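Local atomic coordinates of glutamine synthetase (Streptomyces coelicolor, PDB entry 4BAX), a protein that belongs to the glutamine synthetase family and forms an assembly of ten chains, each with a beta-grasp domain and a catalytic domain. Residues G171-V176 with E182-P187; L203-A208 with V213-D218; Y117-F120 with P125-F128; A18-K23 with Q196-R201. All coordinates share one frame; numbering follows the deposited sequence.

Along the chain, interaction 4 opens first at 18-23; interactions 3 and 1 then follow one after the other inside the long loop it closes at 196-201, and interaction 2 comes last. Interactions 1, 2 and 3 all reach the sheet of the catalytic domain: strand 110-121 has 180-188 and 214-216 as neighbours. Interactions 2 and 3, centres about 10 Å apart, touch where strand 214-216 pairs with 110-121. Helix 190-210 serves both interactions 2 and 4, centres about 11 Å apart, where Tyr205 meets Leu20; it also packs on Phe183 of interaction 1. Interactions 3 and 4, centres about 20 Å apart, do not touch. One helix thus connects the catalytic sheet with the beta-grasp domain.

Interaction 1: G171-V176 with E182-P187; sequences GINAEV and EFQVGP
Asn173 and Glu182 face each other as an antiparallel hydrogen-bonded pair in a buried beta hairpin, formed by strands 169-174 and 180-188 of the catalytic sheet. Two backbone bonds hold the pair: Asn173 N gives to Glu182 O at 2.9 Å, and Glu182 N returns one to Asn173 O at 2.8 Å. One step along, Ile172 and Phe183 make a non-hydrogen-bonded pair, and Ile172 CG2 packs on Phe183 CB at 3.5 Å. With CG set between the backbone N and the carbonyl carbon (chi1 68°), the Phe183 ring swings away from Ile172 toward Leu197 and Ala200 of helix 190-210, while Ile172 goes to Val155 and Leu159 of helix 152-164. At the other side of the Ile172-Phe183 pair, Gln184 N bonds to Gly171 O at 2.8 Å. The hairpin does not end the sheet, since Ile172 also pairs antiparallel with a strand of a neighbouring subunit.

The face bearing Asn173, Glu182 and Gln184 is polar, consistent with the acidic active-site funnel of this family. The Glu175 and Glu182 carboxylates lie near one another there, and Glu116 of strand 110-121 is close to Glu182. Glu182 reaches out with an extended chain, and its OE2 accepts from Gln184 NE2 at 2.8 Å, on the anti side of the carboxylate. Gln184 bends at chi2, which lays its amide beside Gly171. The Asn173 amide lies nearly coplanar with that of Gln184 (25°), but stands almost upright to the Glu182 carboxylate (81°).

Interaction 2: L203-A208 with V213-D218; sequences LLYRTA and VSATLD
Tyr205 lies with one ring edge against the backbone of Ala215: CE1 comes to 3.4 Å from Ala215 O, which sits in the plane of the ring. The torsion that places CG beside the backbone N (chi1 -66°) sends the ring along the 213-218 segment, and the phenol end passes aslant Leu217, with Tyr205 OH 3.8 Å from Leu217 CG. A water joins the same two residues, hydrogen-bonded to Tyr205 OH and accepting from Leu217 N at 2.9 Å. Next to the ring, Leu204 turns its CD2 branch onto the methyl of Ala215, 3.6 Å from Ala215 CB; the same methyl also meets Tyr205, more loosely, at CD1.

At the other end, Ala208 CB meets Val213 CG2 at 3.8 Å, and Val213 N gives a nearly straight hydrogen bond to Ala208 O (3.2 Å, 168° at the hydrogen). A second water bridges the backbones, donating to Tyr205 O and to Val213 O; the latter also accepts from Ser146 of a neighbouring subunit. A bound sodium ion lies about 4 Å from the Tyr205 side chain.

The whole is a helix-turn-strand unit: helix 190-210 ends, the chain doubles back, and strand 214-216 runs beside the helix it has just left while pairing antiparallel with strand 110-121 of the catalytic sheet.

Interaction 3: Y117-F120 with P125-F128; sequences YTFF and PLGF
Phe120 spreads its ring over Pro125 in a CH-pi contact: Pro125 CA sits 3.8 Å from the ring centroid and only 11° off the normal, almost over the middle of the face. Although its CB starts away from Pro125, a chi1 of -92° folds the ring back, and the two side chains then run side by side in the same direction. Farther out, Phe120 CE2 touches Pro125 CG at 3.8 Å. The two residues form an antiparallel non-hydrogen-bonded pair in the tight beta hairpin of strands 110-121 and 124-125 in the catalytic sheet.

On the adjoining residues, Leu126 CB packs on Phe119 CB at 3.7 Å. With Leu126 CG anti to the backbone N (chi1 -176°), CD2 comes to 4.0 Å from Phe119 CB, while the Phe119 ring leads off elsewhere. Leu126 N gives an almost linear hydrogen bond to Phe119 O (2.9 Å, 175° at the hydrogen), although it arrives from above the carbonyl plane. A water donates to that oxygen as well.

From Pro125 to Phe128 the chain makes a type I turn, closed by Phe128 N to Pro125 O. The directional Leu126-Phe119 backbone bond sets the turn's position against the strand, while apolar packing of Phe120 and Leu126 flanks it.

Interaction 4: A18-K23 with Q196-R201; sequences AKLRSK and QLWVAR
Leu20 puts its isobutyl group on the indole of Trp198, and the contact is almost wholly apolar, without a hydrogen bond between segments 18-23 and 196-201. From the backbone, the bond to CB aims at the helix. A chi1 of -70° sets CG opposite the carbonyl carbon, and CG already lies 3.8 Å from Trp198 CE3, with CZ3 just beyond. There the chain forks. CD2 makes the nearest approach, 3.6 Å to Trp198 CE3, approaching the CE3 side of the benzo ring obliquely. CD1 meets the same CE3 at 3.9 Å and reaches past it to the aliphatic start of Arg201, 4.2 Å from Arg201 CB. Both methyls also skirt Trp198 O, each about 4.0 Å away.

This is an interdomain junction: strand 20-28 of the beta-grasp sheet is outermost within this chain, though Ser22 bonds by its backbone to a neighbouring subunit, and helix 190-210 belongs to the catalytic domain. Ile9 of the adjacent strand 3-11 and Val144 of a neighbouring subunit also touch Leu20, and a sodium ion lies about 6 Å from its side chain.

Arg201 of the same helix also lies by the indole. Extended from CG to NE, it carries its guanidinium outward, leaning back toward Trp198, where NH1 stands 3.2 Å above the ring plane near the rim. That guanidinium bonds to Val321 O and Gln115, and Trp198 NE1 to Asp322. Ala18 completes the contact loosely, its carbonyl O 4.4 Å from Trp198 CH2.

Interaction 1: G171-V176 with E182-P187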
loop_
_atom_site.group_PDB
_atom_site.type_symbol
_atom_site.label_atom_id
_atom_site.label_comp_id
_atom_site.label_asym_id
_atom_site.label_seq_id
_atom_site.Cartn_x
_atom_site.Cartn_y
_atom_site.Cartn_z
ATOM N N GLY A 171 23.241 14.116 33.102
ATOM C CA GLY A 171 23.269 14.417 31.681
ATOM C C GLY A 171 22.715 13.311 30.810
ATOM O O GLY A 171 22.457 12.189 31.276
ATOM N N ILE A 172 22.491 13.653 29.546
ATOM C CA ILE A 172 22.161 12.688 28.515
ATOM C C ILE A 172 22.917 13.091 27.254
ATOM O O ILE A 172 23.249 14.275 27.071
ATOM C CB ILE A 172 20.625 12.631 28.209
ATOM C CG1 ILE A 172 20.113 14.004 27.766
ATOM C CG2 ILE A 172 19.822 12.183 29.424
ATOM C CD1 ILE A 172 19.014 13.929 26.739
ATOM N N ASN A 173 23.210 12.115 26.403
ATOM C CA ASN A 173 23.773 12.390 25.089
ATOM C C ASN A 173 23.470 11.292 24.061
ATOM O O ASN A 173 23.169 10.142 24.424
ATOM C CB ASN A 173 25.276 12.652 25.180
ATOM C CG ASN A 173 26.062 11.424 25.596
ATOM O OD1 ASN A 173 26.202 11.117 26.796
ATOM N ND2 ASN A 173 26.552 10.690 24.607
ATOM N N ALA A 174 23.568 11.654 22.779
ATOM C CA ALA A 174 23.439 10.688 21.692
ATOM C C ALA A 174 24.771 9.952 21.517
ATOM O O ALA A 174 25.842 10.587 21.517
ATOM C CB ALA A 174 23.043 11.404 20.395
ATOM N N GLU A 175 24.720 8.622 21.364
ATOM C CA GLU A 175 25.945 7.820 21.284
ATOM C C GLU A 175 26.429 7.524 19.862
ATOM O O GLU A 175 25.843 7.993 18.889
ATOM C CB GLU A 175 25.824 6.537 22.102
ATOM C CG GLU A 175 26.336 6.677 23.542
ATOM C CD GLU A 175 27.845 6.981 23.608
ATOM O OE1 GLU A 175 28.611 6.377 22.816
ATOM O OE2 GLU A 175 28.273 7.780 24.482
ATOM N N VAL A 176 27.521 6.768 19.767
ATOM C CA VAL A 176 28.224 6.509 18.512
ATOM C C VAL A 176 27.388 5.748 17.463
ATOM O O VAL A 176 27.420 6.071 16.280
ATOM C CB VAL A 176 29.561 5.756 18.775
ATOM C CG1 VAL A 176 30.230 5.346 17.441
ATOM C CG2 VAL A 176 30.498 6.613 19.625
ATOM N N GLU A 182 22.666 7.683 25.767
ATOM C CA GLU A 182 23.171 7.544 27.123
ATOM C C GLU A 182 22.544 8.554 28.068
ATOM O O GLU A 182 22.244 9.679 27.671
ATOM C CB GLU A 182 24.684 7.711 27.134
ATOM C CG GLU A 182 25.349 7.395 28.453
ATOM C CD GLU A 182 26.816 7.819 28.461
ATOM O OE1 GLU A 182 27.631 7.145 27.768
ATOM O OE2 GLU A 182 27.156 8.822 29.138
ATOM N N PHE A 183 22.319 8.128 29.308
ATOM C CA PHE A 183 22.012 9.039 30.411
ATOM C C PHE A 183 22.893 8.695 31.611
ATOM O O PHE A 183 23.248 7.536 31.813
ATOM C CB PHE A 183 20.506 9.063 30.752
ATOM C CG PHE A 183 19.985 7.771 31.350
ATOM C CD1 PHE A 183 20.094 7.512 32.710
ATOM C CD2 PHE A 183 19.404 6.804 30.545
ATOM C CE1 PHE A 183 19.620 6.311 33.257
ATOM C CE2 PHE A 183 18.935 5.613 31.093
ATOM C CZ PHE A 183 19.042 5.375 32.453
ATOM N N GLN A 184 23.264 9.701 32.394
ATOM C CA GLN A 184 24.199 9.496 33.497
ATOM C C GLN A 184 23.487 9.677 34.831
ATOM O O GLN A 184 22.870 10.725 35.066
ATOM C CB GLN A 184 25.381 10.462 33.376
ATOM C CG GLN A 184 26.173 10.306 32.074
ATOM C CD GLN A 184 25.992 11.504 31.156
ATOM O OE1 GLN A 184 25.837 12.629 31.631
ATOM N NE2 GLN A 184 26.007 11.275 29.837
ATOM N N VAL A 185 23.595 8.675 35.704
ATOM C CA VAL A 185 22.997 8.744 37.023
ATOM C C VAL A 185 24.086 8.869 38.079
ATOM O O VAL A 185 25.020 8.058 38.131
ATOM C CB VAL A 185 22.152 7.508 37.334
ATOM C CG1 VAL A 185 21.374 7.732 38.633
ATOM C CG2 VAL A 185 21.206 7.227 36.207
ATOM N N GLY A 186 23.935 9.860 38.949
ATOM C CA GLY A 186 24.888 10.075 40.017
ATOM C C GLY A 186 25.318 11.533 40.086
ATOM O O GLY A 186 24.829 12.373 39.335
ATOM N N PRO A 187 26.267 11.844 40.969
ATOM C CA PRO A 187 26.898 10.883 41.881
ATOM C C PRO A 187 26.014 10.575 43.098
ATOM O O PRO A 187 25.384 11.489 43.645
ATOM C CB PRO A 187 28.192 11.597 42.298
ATOM C CG PRO A 187 27.951 13.096 42.005
ATOM C CD PRO A 187 26.644 13.240 41.267
#

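Interaction 2: L203-A208 with V213-D218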
loop_
_atom_site.group_PDB
_atom_site.type_symbol
_atom_site.label_atom_id
_atom_site.label_comp_id
_atom_site.label_asym_id
_atom_site.label_seq_id
_atom_site.Cartn_x
_atom_site.Cartn_y
_atom_site.Cartn_z
ATOM N N LEU A 203 11.389 3.622 33.604
ATOM C CA LEU A 203 10.829 4.807 32.968
ATOM C C LEU A 203 11.148 4.876 31.463
ATOM O O LEU A 203 10.333 5.392 30.673
ATOM C CB LEU A 203 11.316 6.062 33.679
ATOM C CG LEU A 203 10.619 6.410 34.996
ATOM C CD1 LEU A 203 11.373 7.545 35.693
ATOM C CD2 LEU A 203 9.168 6.808 34.771
ATOM N N LEU A 204 12.322 4.385 31.058
ATOM C CA LEU A 204 12.677 4.401 29.636
ATOM C C LEU A 204 11.786 3.478 28.799
ATOM O O LEU A 204 11.159 3.918 27.822
ATOM C CB LEU A 204 14.154 4.049 29.447
ATOM C CG LEU A 204 14.593 3.985 27.967
ATOM C CD1 LEU A 204 14.608 5.353 27.235
ATOM C CD2 LEU A 204 15.951 3.285 27.855
ATOM N N TYR A 205 11.658 2.230 29.249
ATOM C CA TYR A 205 10.843 1.241 28.561
ATOM C C TYR A 205 9.426 1.726 28.502
ATOM O O TYR A 205 8.761 1.664 27.476
ATOM C CB TYR A 205 10.834 -0.060 29.342
ATOM C CG TYR A 205 12.138 -0.788 29.454
ATOM C CD1 TYR A 205 12.928 -1.060 28.340
ATOM C CD2 TYR A 205 12.564 -1.252 30.694
ATOM C CE1 TYR A 205 14.127 -1.765 28.484
ATOM C CE2 TYR A 205 13.741 -1.942 30.838
ATOM C CZ TYR A 205 14.518 -2.203 29.744
ATOM O OH TYR A 205 15.694 -2.898 29.936
ATOM N N ARG A 206 8.977 2.199 29.648
ATOM C CA ARG A 206 7.612 2.646 29.796
ATOM C C ARG A 206 7.295 3.914 28.982
ATOM O O ARG A 206 6.283 3.958 28.280
ATOM C CB ARG A 206 7.279 2.795 31.276
ATOM C CG ARG A 206 5.972 3.456 31.599
ATOM C CD ARG A 206 4.792 2.577 31.347
ATOM N NE ARG A 206 3.549 3.265 31.666
ATOM C CZ ARG A 206 2.943 4.119 30.847
ATOM N NH1 ARG A 206 3.480 4.406 29.659
ATOM N NH2 ARG A 206 1.803 4.702 31.220
ATOM N N THR A 207 8.208 4.886 28.993
ATOM C CA THR A 207 8.054 6.101 28.195
ATOM C C THR A 207 8.025 5.758 26.698
ATOM O O THR A 207 7.195 6.295 25.945
ATOM C CB THR A 207 9.191 7.117 28.478
ATOM O OG1 THR A 207 9.152 7.469 29.856
ATOM C CG2 THR A 207 9.020 8.385 27.667
ATOM N N ALA A 208 8.888 4.822 26.291
ATOM C CA ALA A 208 9.022 4.432 24.885
ATOM C C ALA A 208 7.766 3.721 24.349
ATOM O O ALA A 208 7.493 3.737 23.142
ATOM C CB ALA A 208 10.277 3.588 24.672
ATOM N N VAL A 213 8.111 2.497 20.285
ATOM C CA VAL A 213 9.457 1.992 20.006
ATOM C C VAL A 213 9.937 1.200 21.193
ATOM O O VAL A 213 9.309 1.211 22.253
ATOM C CB VAL A 213 10.490 3.114 19.656
ATOM C CG1 VAL A 213 9.962 4.037 18.549
ATOM C CG2 VAL A 213 10.880 3.909 20.906
ATOM N N SER A 214 11.073 0.542 21.013
ATOM C CA SER A 214 11.633 -0.290 22.054
ATOM C C SER A 214 13.031 0.181 22.401
ATOM O O SER A 214 13.741 0.740 21.550
ATOM C CB SER A 214 11.697 -1.737 21.588
ATOM O OG SER A 214 10.397 -2.294 21.532
ATOM N N ALA A 215 13.432 -0.096 23.639
ATOM C CA ALA A 215 14.789 0.148 24.076
ATOM C C ALA A 215 15.374 -1.179 24.538
ATOM O O ALA A 215 14.659 -2.023 25.089
ATOM C CB ALA A 215 14.810 1.168 25.208
ATOM N N THR A 216 16.661 -1.374 24.266
ATOM C CA THR A 216 17.360 -2.575 24.696
ATOM C C THR A 216 18.661 -2.238 25.393
ATOM O O THR A 216 19.320 -1.250 25.038
ATOM C CB THR A 216 17.585 -3.578 23.526
ATOM O OG1 THR A 216 18.014 -4.838 24.065
ATOM C CG2 THR A 216 18.654 -3.078 22.607
ATOM N N LEU A 217 18.997 -3.030 26.411
ATOM C CA LEU A 217 20.256 -2.873 27.127
ATOM C C LEU A 217 21.201 -3.992 26.682
ATOM O O LEU A 217 22.187 -4.274 27.358
ATOM C CB LEU A 217 20.057 -2.892 28.643
ATOM C CG LEU A 217 19.230 -1.746 29.230
ATOM C CD1 LEU A 217 19.293 -1.674 30.804
ATOM C CD2 LEU A 217 19.640 -0.430 28.592
ATOM N N ASP A 218 20.893 -4.605 25.534
ATOM C CA ASP A 218 21.768 -5.608 24.923
ATOM C C ASP A 218 23.115 -4.941 24.641
ATOM O O ASP A 218 23.168 -3.853 24.083
ATOM C CB ASP A 218 21.149 -6.190 23.629
ATOM C CG ASP A 218 20.046 -7.244 23.905
ATOM O OD1 ASP A 218 19.859 -7.628 25.082
ATOM O OD2 ASP A 218 19.357 -7.689 22.950
HETATM O O HOH W 1 9.397 0.423 24.960
HETATM O O HOH W 2 17.035 -4.700 27.652
#

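Interaction 3: Y117-F120 with P125-F128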
loop_
_atom_site.group_PDB
_atom_site.type_symbol
_atom_site.label_atom_id
_atom_site.label_comp_id
_atom_site.label_asym_id
_atom_site.label_seq_id
_atom_site.Cartn_x
_atom_site.Cartn_y
_atom_site.Cartn_z
ATOM N N TYR A 117 21.848 2.646 25.924
ATOM C CA TYR A 117 20.773 1.832 25.395
ATOM C C TYR A 117 20.605 2.120 23.923
ATOM O O TYR A 117 20.991 3.196 23.458
ATOM C CB TYR A 117 19.469 2.094 26.143
ATOM C CG TYR A 117 19.033 3.553 26.100
ATOM C CD1 TYR A 117 19.587 4.497 26.960
ATOM C CD2 TYR A 117 18.077 3.988 25.199
ATOM C CE1 TYR A 117 19.197 5.819 26.923
ATOM C CE2 TYR A 117 17.684 5.319 25.163
ATOM C CZ TYR A 117 18.243 6.223 26.026
ATOM O OH TYR A 117 17.836 7.538 25.975
ATOM N N THR A 118 19.960 1.199 23.214
ATOM C CA THR A 118 19.726 1.342 21.777
ATOM C C THR A 118 18.241 1.194 21.463
ATOM O O THR A 118 17.596 0.257 21.954
ATOM C CB THR A 118 20.560 0.302 20.973
ATOM O OG1 THR A 118 21.903 0.248 21.498
ATOM C CG2 THR A 118 20.606 0.664 19.485
ATOM N N PHE A 119 17.705 2.111 20.657
ATOM C CA PHE A 119 16.310 2.015 20.201
ATOM C C PHE A 119 16.091 1.001 19.082
ATOM O O PHE A 119 16.883 0.916 18.130
ATOM C CB PHE A 119 15.764 3.375 19.755
ATOM C CG PHE A 119 15.459 4.300 20.884
ATOM C CD1 PHE A 119 14.732 3.866 21.966
ATOM C CD2 PHE A 119 15.950 5.616 20.884
ATOM C CE1 PHE A 119 14.470 4.734 23.031
ATOM C CE2 PHE A 119 15.700 6.478 21.944
ATOM C CZ PHE A 119 14.956 6.035 23.019
ATOM N N PHE A 120 14.965 0.296 19.154
ATOM C CA PHE A 120 14.606 -0.654 18.113
ATOM C C PHE A 120 13.154 -0.440 17.724
ATOM O O PHE A 120 12.324 -0.065 18.556
ATOM C CB PHE A 120 14.798 -2.096 18.598
ATOM C CG PHE A 120 16.145 -2.679 18.281
ATOM C CD1 PHE A 120 17.290 -2.222 18.933
ATOM C CD2 PHE A 120 16.281 -3.668 17.305
ATOM C CE1 PHE A 120 18.549 -2.752 18.625
ATOM C CE2 PHE A 120 17.542 -4.214 16.997
ATOM C CZ PHE A 120 18.675 -3.747 17.665
ATOM N N PRO A 125 16.850 -2.056 14.179
ATOM C CA PRO A 125 17.395 -0.895 14.902
ATOM C C PRO A 125 16.727 0.388 14.388
ATOM O O PRO A 125 16.550 0.552 13.162
ATOM C CB PRO A 125 18.885 -0.914 14.513
ATOM C CG PRO A 125 19.166 -2.358 14.127
ATOM C CD PRO A 125 17.894 -2.817 13.460
ATOM N N LEU A 126 16.354 1.286 15.298
ATOM C CA LEU A 126 15.595 2.466 14.887
ATOM C C LEU A 126 16.362 3.330 13.871
ATOM O O LEU A 126 15.747 3.968 13.018
ATOM C CB LEU A 126 15.139 3.292 16.103
ATOM C CG LEU A 126 14.253 4.493 15.752
ATOM C CD1 LEU A 126 12.842 4.018 15.504
ATOM C CD2 LEU A 126 14.269 5.588 16.809
ATOM N N GLY A 127 17.693 3.329 13.955
ATOM C CA GLY A 127 18.508 4.121 13.051
ATOM C C GLY A 127 18.956 3.396 11.790
ATOM O O GLY A 127 19.744 3.927 10.994
ATOM N N PHE A 128 18.476 2.170 11.607
ATOM C CA PHE A 128 18.880 1.355 10.470
ATOM C C PHE A 128 17.728 1.360 9.490
ATOM O O PHE A 128 16.580 1.485 9.918
ATOM C CB PHE A 128 19.183 -0.085 10.910
ATOM C CG PHE A 128 20.611 -0.311 11.373
ATOM C CD1 PHE A 128 21.263 0.632 12.165
ATOM C CD2 PHE A 128 21.290 -1.488 11.057
ATOM C CE1 PHE A 128 22.578 0.413 12.607
ATOM C CE2 PHE A 128 22.607 -1.708 11.500
ATOM C CZ PHE A 128 23.244 -0.757 12.276
HETATM O O HOH W 3 19.039 2.043 16.721
#

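Interaction 4: A18-K23 with Q196-R201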
loop_
_atom_site.group_PDB
_atom_site.type_symbol
_atom_site.label_atom_id
_atom_site.label_comp_id
_atom_site.label_asym_id
_atom_site.label_seq_id
_atom_site.Cartn_x
_atom_site.Cartn_y
_atom_site.Cartn_z
ATOM N N ALA A 18 17.830 -10.571 34.481
ATOM C CA ALA A 18 16.549 -10.360 35.138
ATOM C C ALA A 18 15.801 -9.186 34.553
ATOM O O ALA A 18 16.410 -8.241 34.044
ATOM C CB ALA A 18 16.739 -10.194 36.637
ATOM N N LYS A 19 14.478 -9.237 34.694
ATOM C CA LYS A 19 13.579 -8.262 34.093
ATOM C C LYS A 19 12.724 -7.526 35.120
ATOM O O LYS A 19 12.438 -8.031 36.225
ATOM C CB LYS A 19 12.663 -8.947 33.086
ATOM C CG LYS A 19 13.381 -9.873 32.102
ATOM C CD LYS A 19 12.380 -10.720 31.308
ATOM C CE LYS A 19 11.227 -9.887 30.705
ATOM N NZ LYS A 19 11.580 -9.141 29.453
ATOM N N LEU A 20 12.355 -6.307 34.755
ATOM C CA LEU A 20 11.445 -5.492 35.541
ATOM C C LEU A 20 10.006 -6.008 35.440
ATOM O O LEU A 20 9.587 -6.496 34.397
ATOM C CB LEU A 20 11.515 -4.033 35.131
ATOM C CG LEU A 20 12.799 -3.330 35.509
ATOM C CD1 LEU A 20 13.069 -2.247 34.482
ATOM C CD2 LEU A 20 12.693 -2.750 36.933
ATOM N N ARG A 21 9.292 -5.978 36.553
ATOM C CA ARG A 21 7.864 -6.273 36.584
ATOM C C ARG A 21 7.130 -5.153 37.342
ATOM O O ARG A 21 7.707 -4.466 38.212
ATOM C CB ARG A 21 7.572 -7.638 37.209
ATOM C CG ARG A 21 8.414 -8.767 36.651
ATOM C CD ARG A 21 7.948 -9.202 35.276
ATOM N NE ARG A 21 8.742 -10.323 34.807
ATOM C CZ ARG A 21 8.299 -11.225 33.938
ATOM N NH1 ARG A 21 7.052 -11.132 33.466
ATOM N NH2 ARG A 21 9.085 -12.230 33.558
ATOM N N SER A 22 5.873 -4.945 36.979
ATOM C CA SER A 22 5.094 -3.934 37.649
ATOM C C SER A 22 3.598 -4.204 37.626
ATOM O O SER A 22 3.080 -4.871 36.715
ATOM C CB SER A 22 5.421 -2.547 37.092
ATOM O OG SER A 22 4.519 -2.190 36.068
ATOM N N LYS A 23 2.948 -3.778 38.711
ATOM C CA LYS A 23 1.498 -3.648 38.778
ATOM C C LYS A 23 1.048 -2.464 39.645
ATOM O O LYS A 23 1.809 -1.929 40.468
ATOM C CB LYS A 23 0.828 -4.951 39.213
ATOM C CG LYS A 23 1.469 -5.666 40.336
ATOM C CD LYS A 23 0.659 -6.887 40.697
ATOM C CE LYS A 23 1.351 -7.649 41.806
ATOM N NZ LYS A 23 0.380 -8.198 42.792
ATOM N N GLN A 196 17.687 4.181 41.810
ATOM C CA GLN A 196 17.261 5.201 40.838
ATOM C C GLN A 196 17.420 4.723 39.386
ATOM O O GLN A 196 16.532 4.936 38.557
ATOM C CB GLN A 196 18.013 6.531 41.059
ATOM C CG GLN A 196 17.743 7.237 42.399
ATOM C CD GLN A 196 18.126 8.729 42.412
ATOM O OE1 GLN A 196 18.447 9.307 41.374
ATOM N NE2 GLN A 196 18.058 9.359 43.595
ATOM N N LEU A 197 18.507 3.997 39.120
ATOM C CA LEU A 197 18.794 3.450 37.794
ATOM C C LEU A 197 17.733 2.433 37.336
ATOM O O LEU A 197 17.318 2.425 36.149
ATOM C CB LEU A 197 20.193 2.817 37.767
ATOM C CG LEU A 197 20.598 2.166 36.435
ATOM C CD1 LEU A 197 20.434 3.149 35.271
ATOM C CD2 LEU A 197 22.033 1.634 36.461
ATOM N N TRP A 198 17.294 1.582 38.273
ATOM C CA TRP A 198 16.254 0.605 37.961
ATOM C C TRP A 198 14.955 1.304 37.607
ATOM O O TRP A 198 14.273 0.951 36.631
ATOM C CB TRP A 198 16.028 -0.367 39.130
ATOM C CG TRP A 198 16.891 -1.582 39.037
ATOM C CD1 TRP A 198 17.811 -2.030 39.966
ATOM C CD2 TRP A 198 16.977 -2.472 37.931
ATOM N NE1 TRP A 198 18.430 -3.176 39.508
ATOM C CE2 TRP A 198 17.940 -3.466 38.259
ATOM C CE3 TRP A 198 16.321 -2.547 36.693
ATOM C CZ2 TRP A 198 18.256 -4.518 37.385
ATOM C CZ3 TRP A 198 16.642 -3.589 35.826
ATOM C CH2 TRP A 198 17.595 -4.560 36.180
ATOM N N VAL A 199 14.663 2.346 38.369
ATOM C CA VAL A 199 13.472 3.120 38.144
ATOM C C VAL A 199 13.605 3.892 36.826
ATOM O O VAL A 199 12.672 3.973 36.016
ATOM C CB VAL A 199 13.183 4.047 39.325
ATOM C CG1 VAL A 199 12.056 4.993 38.968
ATOM C CG2 VAL A 199 12.835 3.228 40.571
ATOM N N ALA A 200 14.799 4.430 36.604
ATOM C CA ALA A 200 15.062 5.142 35.375
ATOM C C ALA A 200 14.962 4.203 34.142
ATOM O O ALA A 200 14.457 4.613 33.082
ATOM C CB ALA A 200 16.428 5.859 35.438
ATOM N N ARG A 201 15.415 2.952 34.290
ATOM C CA ARG A 201 15.251 1.948 33.235
ATOM C C ARG A 201 13.770 1.690 33.018
ATOM O O ARG A 201 13.274 1.642 31.883
ATOM C CB ARG A 201 15.943 0.628 33.592
ATOM C CG ARG A 201 17.444 0.592 33.298
ATOM C CD ARG A 201 18.161 -0.381 34.262
ATOM N NE ARG A 201 19.577 -0.562 33.936
ATOM C CZ ARG A 201 20.263 -1.705 34.057
ATOM N NH1 ARG A 201 19.678 -2.813 34.516
ATOM N NH2 ARG A 201 21.555 -1.734 33.723
#